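Local coordinates for protein TbpB (Actinobacillus pleuropneumoniae, PDB 3HOL) that probably binds host transferrin at the bacterial surface as the lipoprotein part of a receptor for iron acquisition, at residues T12-E16 / L336-K340; E25-G29 / L291-G295; L114-Q118 / F179-K183; K325-V330 / G342-A348; G380-A384 / A394-D398. Residue numbers count along the deposited sequence, not the author numbering.

Intact TbpB has an N lobe and a C lobe, each with a beta barrel and a handle domain. Contacts 1, 2 and 3 bring together parts of the chain far apart in sequence. Contacts 4 and 5 are local and in series; contact 4 interleaves with contact 1. Contact 1 spans the longest loop, 12 to 340; contact 2 falls within it, and contact 3 within contact 2. Contacts 1 and 4 share strand 339-346 of the C-lobe handle sheet, and strand 113-115 of contact 3 joins that sheet too. Contacts 4 and 5, with centres about 17 Å apart, touch through Gln343 and Asp383, so handle meets barrel. Contacts 3 and 4 lie about 37 Å apart between centres.

Contact 1: T12-E16 / L336-K340; sequences TAKKE and LEYMK
Residues 12-16 form an irregular, extended segment that follows strand 7-9. They pass the start of strand 339-346 in the C-lobe handle domain. The contact is a surface one and buries 250 Å² in all. Of the 336-340 segment, only Met339 and Lys340 are strand. Glu337 and Tyr338 precede it with psi near -19° and 9°, so the chain turns there. Lys15 and Glu337 have the nearest CA atoms, 6.3 Å apart.

One direct hydrogen bond joins the segments. Lys15 N donates to Glu337 OE2 at 2.8 Å, with an angle of 156° at the hydrogen. The m rotamer of Glu337 (chi1 -62°) carries its carboxylate to the backbone of the loop. Glu337 N in turn hydrogen-bonds to Glu483 OE2.

Packing is supplied by Tyr338. Its side chain is in the m rotamer (chi1 -61°), and the ring extends beside Lys15, so that Tyr338 OH lies 3.4 Å from Lys15 CA and 3.6 Å from Lys15 CB. The ring also rests on Pro479.

The charged end of Lys15 completes the contact. Its side chain is all trans and fully stretched, which takes NZ along the handle to a salt bridge with Glu363 of strand 356-363. One water accepts a weak hydrogen bond from Lys15 NZ, 3.5 Å away. The same water donates to Glu337 O, with 2.7 Å from water oxygen to Glu337 O.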
# COMPACT_ATOMS: atom_id res chain seq x y z
N THR A 12 -23.60 1.40 -12.93
CA THR A 12 -22.82 2.23 -12.06
C THR A 12 -21.75 2.89 -12.91
O THR A 12 -21.20 2.24 -13.79
CB THR A 12 -22.19 1.38 -10.95
OG1 THR A 12 -21.53 2.23 -10.01
CG2 THR A 12 -21.17 0.39 -11.52
N ALA A 13 -21.49 4.17 -12.68
CA ALA A 13 -20.35 4.86 -13.28
C ALA A 13 -19.06 4.01 -13.20
O ALA A 13 -18.81 3.34 -12.19
CB ALA A 13 -20.13 6.19 -12.59
N LYS A 14 -18.25 4.00 -14.24
CA LYS A 14 -17.01 3.24 -14.15
C LYS A 14 -15.98 4.04 -13.34
O LYS A 14 -16.06 5.27 -13.30
CB LYS A 14 -16.49 2.83 -15.53
CG LYS A 14 -15.67 3.88 -16.25
CD LYS A 14 -15.40 3.47 -17.70
CE LYS A 14 -14.70 4.60 -18.47
NZ LYS A 14 -15.16 5.96 -18.07
N LYS A 15 -15.05 3.35 -12.68
CA LYS A 15 -14.02 4.02 -11.88
C LYS A 15 -13.22 4.91 -12.81
O LYS A 15 -12.74 4.45 -13.83
CB LYS A 15 -13.08 3.01 -11.23
CG LYS A 15 -12.06 3.61 -10.25
CD LYS A 15 -11.26 2.51 -9.52
CE LYS A 15 -10.28 3.13 -8.54
NZ LYS A 15 -9.27 2.17 -8.00
N GLU A 16 -13.06 6.18 -12.46
CA GLU A 16 -12.31 7.09 -13.34
C GLU A 16 -10.87 6.64 -13.38
O GLU A 16 -10.19 6.63 -12.37
CB GLU A 16 -12.41 8.53 -12.86
CG GLU A 16 -12.56 8.67 -11.36
CD GLU A 16 -12.43 10.11 -10.87
OE1 GLU A 16 -12.66 10.31 -9.64
OE2 GLU A 16 -12.11 11.02 -11.68
N LEU A 336 -16.52 -5.96 -11.65
CA LEU A 336 -16.23 -5.33 -10.36
C LEU A 336 -15.07 -4.37 -10.56
O LEU A 336 -14.06 -4.75 -11.15
CB LEU A 336 -15.86 -6.37 -9.30
CG LEU A 336 -16.94 -7.42 -9.01
CD1 LEU A 336 -16.39 -8.58 -8.11
CD2 LEU A 336 -18.16 -6.76 -8.41
N GLU A 337 -15.24 -3.13 -10.10
CA GLU A 337 -14.25 -2.07 -10.34
C GLU A 337 -13.44 -1.69 -9.09
O GLU A 337 -12.35 -1.08 -9.20
CB GLU A 337 -14.96 -0.83 -10.87
CG GLU A 337 -15.67 -1.05 -12.23
CD GLU A 337 -14.87 -0.47 -13.37
OE1 GLU A 337 -14.65 -1.16 -14.39
OE2 GLU A 337 -14.41 0.68 -13.23
N TYR A 338 -13.96 -2.03 -7.90
CA TYR A 338 -13.35 -1.54 -6.63
C TYR A 338 -12.83 -2.67 -5.72
O TYR A 338 -12.45 -2.40 -4.56
CB TYR A 338 -14.33 -0.65 -5.87
CG TYR A 338 -14.72 0.59 -6.68
CD1 TYR A 338 -13.95 1.73 -6.64
CD2 TYR A 338 -15.86 0.57 -7.52
CE1 TYR A 338 -14.30 2.86 -7.38
CE2 TYR A 338 -16.21 1.69 -8.27
CZ TYR A 338 -15.43 2.83 -8.18
OH TYR A 338 -15.75 3.93 -8.92
N MET A 339 -12.82 -3.89 -6.27
CA MET A 339 -12.29 -5.09 -5.60
C MET A 339 -11.84 -6.08 -6.66
O MET A 339 -12.23 -5.98 -7.82
CB MET A 339 -13.35 -5.73 -4.68
CG MET A 339 -14.67 -6.17 -5.39
SD MET A 339 -15.61 -7.37 -4.40
CE MET A 339 -14.34 -8.57 -3.93
N LYS A 340 -11.00 -7.03 -6.26
CA LYS A 340 -10.51 -8.13 -7.09
C LYS A 340 -10.31 -9.30 -6.16
O LYS A 340 -9.92 -9.10 -5.00
CB LYS A 340 -9.13 -7.78 -7.67
CG LYS A 340 -9.13 -6.78 -8.83
CD LYS A 340 -9.65 -7.45 -10.11
CE LYS A 340 -9.46 -6.60 -11.37
NZ LYS A 340 -10.77 -6.02 -11.76
O HOH W 1 -9.87 -1.27 -8.16

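Contact 2: E25-G29 / L291-G295; sequences EPALG and LNNFG
Leu291 opens the second segment with its backbone extended (psi 144°). Its carbonyl accepts a hydrogen bond from Lys112. Asn292 follows, and its CA-to-CB bond points toward residues 25-29. Its amide meets the end of Leu28, with Asn292 ND2 3.9 Å from Leu28 CD1. The CA atoms of these two residues are 8.6 Å apart, so only side chains bridge the gap. Asn293 faces the other way, with chi1 trans. Asn293 OD1 accepts from Gly295 N at 2.8 Å, which makes an Asx turn. This turn sits in the loop between strands 287-290 and 299-302 of the C-lobe handle domain. The 25-29 segment leads into strand 29-33, so the contact joins a loop of the C-lobe handle to the chain entering the five-stranded sheet, probably the N-lobe handle, and thus probably bridges the lobes.

Phe294 is next and makes most of the contact. Its CA is 6.8 Å from Pro26 CA. Its m rotamer (chi1 -54°) sets the ring against the 26-28 backbone. Pro26 CB lies over one ring face in a CH-pi contact, 4.0 Å from the Phe294 centroid and 27° off the normal. Phe294 CZ reaches Ala27 C at 3.6 Å and Leu28 CD2 at 4.1 Å. Pro110 and Arg206 also touch this ring. Gly295 ends the segment at phi 116° and psi 5°, where a CB would press on the carbonyl oxygen of Phe294.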
# COMPACT_ATOMS: atom_id res chain seq x y z
N GLU A 25 4.05 7.74 -7.93
CA GLU A 25 3.66 6.34 -7.71
C GLU A 25 3.96 5.94 -6.26
O GLU A 25 5.02 6.28 -5.74
CB GLU A 25 4.38 5.40 -8.69
CG GLU A 25 3.86 5.52 -10.17
CD GLU A 25 2.47 4.86 -10.39
OE1 GLU A 25 2.01 4.11 -9.49
OE2 GLU A 25 1.83 5.09 -11.46
N PRO A 26 3.03 5.21 -5.59
CA PRO A 26 3.28 4.75 -4.24
C PRO A 26 4.30 3.62 -4.24
O PRO A 26 4.39 2.86 -5.22
CB PRO A 26 1.89 4.25 -3.79
CG PRO A 26 1.27 3.79 -5.07
CD PRO A 26 1.67 4.89 -6.03
N ALA A 27 5.11 3.53 -3.18
CA ALA A 27 6.02 2.38 -3.03
C ALA A 27 6.34 2.20 -1.55
O ALA A 27 6.09 3.12 -0.79
CB ALA A 27 7.30 2.65 -3.79
N LEU A 28 6.93 1.06 -1.14
CA LEU A 28 7.31 0.96 0.27
C LEU A 28 8.28 2.08 0.60
O LEU A 28 8.28 2.60 1.73
CB LEU A 28 7.89 -0.43 0.64
CG LEU A 28 6.88 -1.59 0.58
CD1 LEU A 28 7.55 -2.89 1.06
CD2 LEU A 28 5.64 -1.29 1.44
N GLY A 29 9.13 2.42 -0.36
CA GLY A 29 10.15 3.44 -0.12
C GLY A 29 10.88 3.84 -1.39
O GLY A 29 10.61 3.28 -2.47
N LEU A 291 -1.39 -8.66 2.53
CA LEU A 291 -0.68 -8.21 1.34
C LEU A 291 -0.40 -6.73 1.44
O LEU A 291 -1.24 -5.98 1.95
CB LEU A 291 -1.54 -8.43 0.07
CG LEU A 291 -1.71 -9.89 -0.35
CD1 LEU A 291 -2.81 -10.01 -1.45
CD2 LEU A 291 -0.36 -10.56 -0.78
N ASN A 292 0.74 -6.27 0.94
CA ASN A 292 0.95 -4.83 0.82
C ASN A 292 0.04 -4.20 -0.23
O ASN A 292 0.00 -4.64 -1.40
CB ASN A 292 2.42 -4.54 0.50
CG ASN A 292 3.33 -4.91 1.63
OD1 ASN A 292 2.95 -4.81 2.81
ND2 ASN A 292 4.55 -5.30 1.30
N ASN A 293 -0.70 -3.17 0.15
CA ASN A 293 -1.58 -2.52 -0.83
C ASN A 293 -1.70 -1.04 -0.50
O ASN A 293 -1.74 -0.67 0.69
CB ASN A 293 -2.97 -3.17 -0.80
CG ASN A 293 -3.84 -2.69 -1.94
OD1 ASN A 293 -4.54 -1.70 -1.77
ND2 ASN A 293 -3.73 -3.31 -3.12
N PHE A 294 -1.75 -0.18 -1.53
CA PHE A 294 -1.78 1.25 -1.27
C PHE A 294 -3.15 1.89 -1.50
O PHE A 294 -3.31 3.09 -1.36
CB PHE A 294 -0.68 1.96 -2.06
CG PHE A 294 0.68 1.39 -1.82
CD1 PHE A 294 1.31 1.56 -0.60
CD2 PHE A 294 1.35 0.71 -2.85
CE1 PHE A 294 2.60 1.06 -0.37
CE2 PHE A 294 2.64 0.20 -2.66
CZ PHE A 294 3.26 0.36 -1.40
N GLY A 295 -4.15 1.08 -1.79
CA GLY A 295 -5.49 1.62 -2.05
C GLY A 295 -6.01 1.37 -3.47
O GLY A 295 -7.07 1.83 -3.82

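Contact 3: L114-Q118 / F179-K183; sequences LPVNQ and FATKK
This is an apolar packing contact, in which one buried phenylalanine at a barrel turn is covered by the chain entering the barrel. Residues 114-118 leave strand 113-115 and lead into strand 119-133. Residues 179-183 make the turn between strands 171-178 and 183-190. Asn117 and Ala180 have the nearest CA atoms, 4.7 Å apart. The two segments bury 326 Å² between them.

Phe179 (chi1 -73°, m) points its ring at residues 114 and 115. Pro115 covers one face of it in a CH-pi contact: Pro115 CD is 3.7 Å from the Phe179 centroid and 8° off the normal. Pro115 CG is 3.6 Å from Phe179 CE1. Leu114 CB packs at 4.1 Å from Phe179 CD2, and Gln118 O sits at the ring edge, 3.8 Å from Phe179 CD1. Lys182 has a left-handed backbone (phi 56°, psi 43°) and, with Lys183 and Asp178, fits a G1 beta bulge. Lys182 NZ comes to 3.7 Å from Leu114 CD1.

Leu120 and Tyr122 of strand 119-133 and Ile202 of strand 193-203 close round Phe179, while Leu114 pairs with Val273 of strand 272-282, linking the barrel turn to the handle sheet.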
# COMPACT_ATOMS: atom_id res chain seq x y z
N LEU A 114 -7.47 3.95 8.92
CA LEU A 114 -7.09 5.31 9.28
C LEU A 114 -7.93 5.81 10.48
O LEU A 114 -9.09 5.37 10.64
CB LEU A 114 -7.38 6.24 8.08
CG LEU A 114 -6.64 5.96 6.75
CD1 LEU A 114 -7.01 7.07 5.77
CD2 LEU A 114 -5.14 5.98 6.96
N PRO A 115 -7.37 6.75 11.28
CA PRO A 115 -8.16 7.43 12.31
C PRO A 115 -9.40 8.04 11.68
O PRO A 115 -9.38 8.47 10.51
CB PRO A 115 -7.20 8.48 12.85
CG PRO A 115 -5.80 7.87 12.60
CD PRO A 115 -5.94 7.13 11.31
N VAL A 116 -10.51 7.99 12.42
CA VAL A 116 -11.82 8.44 11.90
C VAL A 116 -11.91 9.96 11.85
O VAL A 116 -12.28 10.54 10.84
CB VAL A 116 -13.03 7.91 12.76
CG1 VAL A 116 -14.33 8.25 12.05
CG2 VAL A 116 -12.94 6.42 12.90
N ASN A 117 -11.58 10.62 12.95
CA ASN A 117 -11.75 12.06 12.94
C ASN A 117 -10.80 12.83 13.84
O ASN A 117 -10.86 14.06 13.83
CB ASN A 117 -13.21 12.41 13.25
CG ASN A 117 -13.66 11.92 14.62
OD1 ASN A 117 -14.55 12.50 15.25
ND2 ASN A 117 -13.06 10.84 15.09
N GLN A 118 -9.92 12.15 14.58
CA GLN A 118 -9.02 12.84 15.54
C GLN A 118 -7.99 13.65 14.77
O GLN A 118 -7.47 13.14 13.77
CB GLN A 118 -8.29 11.83 16.44
CG GLN A 118 -7.65 12.43 17.69
CD GLN A 118 -7.18 11.36 18.71
OE1 GLN A 118 -7.81 10.31 18.90
NE2 GLN A 118 -6.08 11.64 19.36
N PHE A 179 -7.94 13.77 9.56
CA PHE A 179 -8.45 12.61 8.84
C PHE A 179 -9.91 12.79 8.36
O PHE A 179 -10.33 12.16 7.38
CB PHE A 179 -8.25 11.32 9.67
CG PHE A 179 -6.78 10.86 9.72
CD1 PHE A 179 -5.96 11.22 10.80
CD2 PHE A 179 -6.23 10.12 8.68
CE1 PHE A 179 -4.58 10.80 10.84
CE2 PHE A 179 -4.88 9.70 8.69
CZ PHE A 179 -4.04 10.06 9.76
N ALA A 180 -10.64 13.68 9.05
CA ALA A 180 -12.02 13.96 8.66
C ALA A 180 -12.07 14.62 7.30
O ALA A 180 -12.98 14.32 6.52
CB ALA A 180 -12.77 14.83 9.74
N THR A 181 -11.12 15.50 7.00
CA THR A 181 -11.09 16.16 5.70
C THR A 181 -10.07 15.56 4.68
O THR A 181 -10.04 16.00 3.53
CB THR A 181 -10.79 17.63 5.87
OG1 THR A 181 -9.55 17.77 6.56
CG2 THR A 181 -11.88 18.29 6.72
N LYS A 182 -9.28 14.58 5.11
CA LYS A 182 -8.20 14.00 4.31
C LYS A 182 -7.20 15.06 3.84
O LYS A 182 -6.76 15.08 2.67
CB LYS A 182 -8.77 13.16 3.15
CG LYS A 182 -9.49 11.90 3.70
CD LYS A 182 -9.83 10.89 2.58
CE LYS A 182 -10.60 9.68 3.12
NZ LYS A 182 -9.72 8.67 3.86
N LYS A 183 -6.87 15.96 4.77
CA LYS A 183 -5.91 17.05 4.55
C LYS A 183 -4.74 16.96 5.48
O LYS A 183 -4.90 16.57 6.64
CB LYS A 183 -6.60 18.41 4.80
CG LYS A 183 -7.66 18.74 3.79
CD LYS A 183 -7.10 18.94 2.41
CE LYS A 183 -8.21 19.36 1.39
NZ LYS A 183 -7.58 19.71 0.06

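Contact 4: K325-V330 / G342-A348; sequences KTMVAV and GQLWQQA
A beta hairpin of the C-lobe handle domain is built here from strands 325-332 and 339-346. The axes of 325-330 and 342-346 approach to 4.7 Å and run antiparallel, with directions 169° apart. Val328 with Trp345 and Val330 with Gln343 are hydrogen-bonded pairs. Met327 with Gln346 and Ala329 with Leu344 are non-hydrogen-bonded pairs.

On the face of Val328, Val330, Gln343 and Trp345, the indole is the large bump. Trp345 (chi1 67°, p) folds its ring back across the neighbouring strand. Val328 fits under it, with Val328 CB 3.9 Å from the centroid of the five-membered ring. Val330 fills the space by the far end, with Val330 CG2 3.5 Å from Trp345 CH2.

The other face carries smaller fits. The small Ala329 leaves a hollow for Leu344, whose CD1 comes 3.9 Å from Ala329 CB. Met327, m at chi1, chi2 and chi3, curls over the strand so that Met327 SD lies 4.0 Å from Gln346 CB. Leu300 and Ile302 of strand 299-302 pack against Ala329 and Leu344.

Gly342 leaves room for Val330 O; a CB there would clash with it. Gly342 CA stands 3.2 Å from Val330 O, while Gln343 N donates to that oxygen at 3.1 Å.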
# COMPACT_ATOMS: atom_id res chain seq x y z
N LYS A 325 10.90 -17.18 -9.71
CA LYS A 325 9.74 -18.06 -9.53
C LYS A 325 8.67 -17.59 -10.50
O LYS A 325 8.56 -16.40 -10.76
CB LYS A 325 9.20 -18.01 -8.10
CG LYS A 325 10.27 -18.17 -7.03
CD LYS A 325 9.71 -18.72 -5.73
CE LYS A 325 10.81 -18.82 -4.68
NZ LYS A 325 10.61 -20.01 -3.81
N THR A 326 7.92 -18.52 -11.07
CA THR A 326 6.92 -18.11 -12.05
C THR A 326 5.53 -18.15 -11.40
O THR A 326 4.96 -19.23 -11.14
CB THR A 326 6.98 -18.93 -13.34
OG1 THR A 326 6.36 -20.19 -13.09
CG2 THR A 326 8.41 -19.18 -13.73
N MET A 327 5.03 -16.95 -11.12
CA MET A 327 3.78 -16.79 -10.38
C MET A 327 2.62 -16.63 -11.35
O MET A 327 2.77 -15.99 -12.39
CB MET A 327 3.86 -15.58 -9.45
CG MET A 327 4.95 -15.69 -8.39
SD MET A 327 4.94 -17.21 -7.43
CE MET A 327 3.42 -17.06 -6.46
N VAL A 328 1.48 -17.22 -10.99
CA VAL A 328 0.27 -17.19 -11.79
C VAL A 328 -0.91 -16.69 -10.94
O VAL A 328 -1.21 -17.26 -9.88
CB VAL A 328 -0.05 -18.60 -12.40
CG1 VAL A 328 -1.13 -18.51 -13.48
CG2 VAL A 328 1.21 -19.23 -13.00
N ALA A 329 -1.56 -15.64 -11.40
CA ALA A 329 -2.75 -15.14 -10.72
C ALA A 329 -3.91 -15.18 -11.67
O ALA A 329 -3.78 -14.81 -12.82
CB ALA A 329 -2.51 -13.69 -10.20
N VAL A 330 -5.07 -15.63 -11.18
CA VAL A 330 -6.30 -15.59 -11.96
C VAL A 330 -7.28 -14.71 -11.20
O VAL A 330 -7.76 -15.08 -10.12
CB VAL A 330 -6.92 -17.01 -12.17
CG1 VAL A 330 -8.23 -16.90 -12.92
CG2 VAL A 330 -5.95 -17.92 -12.92
N GLY A 342 -9.21 -13.83 -6.32
CA GLY A 342 -8.98 -14.97 -7.18
C GLY A 342 -7.97 -15.90 -6.59
O GLY A 342 -7.83 -15.99 -5.35
N GLN A 343 -7.28 -16.58 -7.50
CA GLN A 343 -6.35 -17.64 -7.15
C GLN A 343 -4.93 -17.25 -7.50
O GLN A 343 -4.67 -16.55 -8.49
CB GLN A 343 -6.76 -18.96 -7.85
CG GLN A 343 -8.13 -19.43 -7.34
CD GLN A 343 -8.60 -20.74 -7.94
OE1 GLN A 343 -7.82 -21.46 -8.58
NE2 GLN A 343 -9.90 -21.05 -7.73
N LEU A 344 -4.00 -17.74 -6.70
CA LEU A 344 -2.59 -17.46 -6.91
C LEU A 344 -1.78 -18.70 -6.56
O LEU A 344 -1.90 -19.24 -5.45
CB LEU A 344 -2.18 -16.29 -6.02
CG LEU A 344 -0.74 -15.84 -6.01
CD1 LEU A 344 -0.38 -15.08 -7.30
CD2 LEU A 344 -0.55 -15.00 -4.76
N TRP A 345 -0.94 -19.13 -7.51
CA TRP A 345 -0.12 -20.29 -7.33
C TRP A 345 1.24 -20.08 -8.02
O TRP A 345 1.46 -19.07 -8.72
CB TRP A 345 -0.85 -21.55 -7.83
CG TRP A 345 -1.11 -21.63 -9.31
CD1 TRP A 345 -0.23 -22.05 -10.28
CD2 TRP A 345 -2.34 -21.33 -10.00
NE1 TRP A 345 -0.83 -22.01 -11.53
CE2 TRP A 345 -2.12 -21.57 -11.38
CE3 TRP A 345 -3.59 -20.86 -9.59
CZ2 TRP A 345 -3.12 -21.38 -12.35
CZ3 TRP A 345 -4.59 -20.66 -10.56
CH2 TRP A 345 -4.34 -20.92 -11.93
N GLN A 346 2.14 -21.02 -7.78
CA GLN A 346 3.43 -21.04 -8.45
C GLN A 346 3.44 -22.18 -9.45
O GLN A 346 3.10 -23.32 -9.12
CB GLN A 346 4.56 -21.21 -7.44
CG GLN A 346 5.97 -21.20 -8.05
CD GLN A 346 7.08 -21.24 -6.98
OE1 GLN A 346 6.79 -21.18 -5.78
NE2 GLN A 346 8.33 -21.33 -7.41
N GLN A 347 3.82 -21.89 -10.69
CA GLN A 347 3.83 -22.92 -11.70
C GLN A 347 4.89 -22.62 -12.72
O GLN A 347 4.67 -21.83 -13.64
CB GLN A 347 2.47 -23.05 -12.39
CG GLN A 347 2.34 -24.20 -13.41
CD GLN A 347 0.89 -24.47 -13.85
OE1 GLN A 347 0.52 -25.61 -14.08
NE2 GLN A 347 0.08 -23.42 -13.95
N ALA A 348 6.05 -23.25 -12.53
CA ALA A 348 7.10 -23.33 -13.56
C ALA A 348 6.55 -23.85 -14.90
O ALA A 348 5.42 -24.36 -14.99
CB ALA A 348 8.23 -24.23 -13.07
O HOH W 2 8.69 -21.31 -10.47

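Contact 5: G380-A384 / A394-D398; sequences GTWDA and ATADD
Residues 380-384 lie within the long strand 375-387 of the C-lobe barrel. From Ala394 CA to Asp397 CA the chain runs 152° from the direction Thr381 CA to Ala384 CA. Regular pairing is confined to Ala384 and Ala394, an antiparallel hydrogen-bonded pair with CA atoms 4.8 Å apart. Ala384 N donates to Ala394 O at 3.1 Å, and Ala394 N donates to Ala384 O at 3.0 Å. Asp383 CA also makes a CA-H...O contact with Ala394 O at 3.3 Å. Past Ala394 the second segment is loop, though Asp383 and Thr395 still have CA atoms only 4.8 Å apart.

Side chains take over along the loop. Asp383 (chi1 -73°, m) turns its carboxylate to the second segment, and Ala396 N donates to Asp383 OD1 at 3.0 Å. Thr381 OG1 accepts from Asp397 N at 3.3 Å, and is also hydrogen-bonded to Tyr404 O. On the other side, Trp382 (chi1 60°, p) carries its indole under Ala394. Ala394 CB makes a CH-pi contact, 3.9 Å from the centroid of the six-membered ring of Trp382, and packs at 3.9 Å on Ala384 CB. Trp382 NE1 is hydrogen-bonded to Phe422 O.

The handle strand 339-346 reaches this place: Phe341 touches Thr381, Asp383 and Ala396, and Gln343 makes a weak hydrogen bond to Asp383. The chemistry implies that strand side chains satisfy two loop amides where backbone pairing has ceased.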
# COMPACT_ATOMS: atom_id res chain seq x y z
N GLY A 380 -22.75 -12.63 -7.37
CA GLY A 380 -21.39 -12.73 -7.89
C GLY A 380 -20.96 -14.17 -7.91
O GLY A 380 -21.77 -15.07 -8.19
N THR A 381 -19.68 -14.40 -7.62
CA THR A 381 -19.11 -15.73 -7.69
C THR A 381 -18.03 -15.88 -6.59
O THR A 381 -17.89 -15.00 -5.74
CB THR A 381 -18.62 -16.03 -9.12
OG1 THR A 381 -18.17 -17.38 -9.19
CG2 THR A 381 -17.49 -15.10 -9.58
N TRP A 382 -17.28 -16.98 -6.60
CA TRP A 382 -16.30 -17.21 -5.56
C TRP A 382 -15.22 -18.16 -6.05
O TRP A 382 -15.36 -18.78 -7.10
CB TRP A 382 -16.98 -17.66 -4.26
CG TRP A 382 -17.79 -18.95 -4.32
CD1 TRP A 382 -18.71 -19.33 -5.27
CD2 TRP A 382 -17.76 -20.02 -3.35
NE1 TRP A 382 -19.26 -20.57 -4.95
CE2 TRP A 382 -18.68 -21.02 -3.79
CE3 TRP A 382 -17.06 -20.22 -2.15
CZ2 TRP A 382 -18.90 -22.20 -3.07
CZ3 TRP A 382 -17.26 -21.39 -1.44
CH2 TRP A 382 -18.18 -22.37 -1.90
N ASP A 383 -14.11 -18.20 -5.32
CA ASP A 383 -13.01 -19.16 -5.47
C ASP A 383 -12.80 -19.76 -4.07
O ASP A 383 -12.84 -19.04 -3.05
CB ASP A 383 -11.71 -18.48 -5.94
CG ASP A 383 -11.75 -18.07 -7.39
OD1 ASP A 383 -11.73 -18.96 -8.27
OD2 ASP A 383 -11.77 -16.85 -7.67
N ALA A 384 -12.58 -21.06 -4.03
CA ALA A 384 -12.53 -21.77 -2.77
C ALA A 384 -11.89 -23.14 -2.94
O ALA A 384 -11.87 -23.72 -4.03
CB ALA A 384 -13.93 -21.93 -2.17
N ALA A 394 -14.13 -24.37 -5.88
CA ALA A 394 -14.99 -23.44 -6.54
C ALA A 394 -14.06 -22.57 -7.39
O ALA A 394 -13.04 -22.08 -6.91
CB ALA A 394 -15.74 -22.61 -5.52
N THR A 395 -14.40 -22.43 -8.67
CA THR A 395 -13.61 -21.62 -9.58
C THR A 395 -14.47 -20.54 -10.22
O THR A 395 -15.39 -20.86 -10.96
CB THR A 395 -13.03 -22.50 -10.66
OG1 THR A 395 -12.17 -23.44 -10.04
CG2 THR A 395 -12.23 -21.68 -11.68
N ALA A 396 -14.15 -19.27 -9.95
CA ALA A 396 -14.96 -18.11 -10.36
C ALA A 396 -15.42 -18.21 -11.83
O ALA A 396 -14.61 -18.44 -12.73
CB ALA A 396 -14.17 -16.78 -10.13
N ASP A 397 -16.71 -18.02 -12.04
CA ASP A 397 -17.28 -18.09 -13.39
C ASP A 397 -18.49 -17.16 -13.51
O ASP A 397 -18.93 -16.58 -12.52
CB ASP A 397 -17.58 -19.55 -13.78
CG ASP A 397 -18.84 -20.14 -13.08
OD1 ASP A 397 -19.94 -19.59 -13.19
OD2 ASP A 397 -18.75 -21.21 -12.46
N ASP A 398 -19.01 -16.99 -14.72
CA ASP A 398 -20.10 -16.03 -14.94
C ASP A 398 -21.43 -16.66 -15.38
O ASP A 398 -22.34 -15.96 -15.83
CB ASP A 398 -19.68 -14.96 -15.95
CG ASP A 398 -19.41 -15.52 -17.33
OD1 ASP A 398 -19.40 -16.76 -17.54
OD2 ASP A 398 -19.17 -14.69 -18.22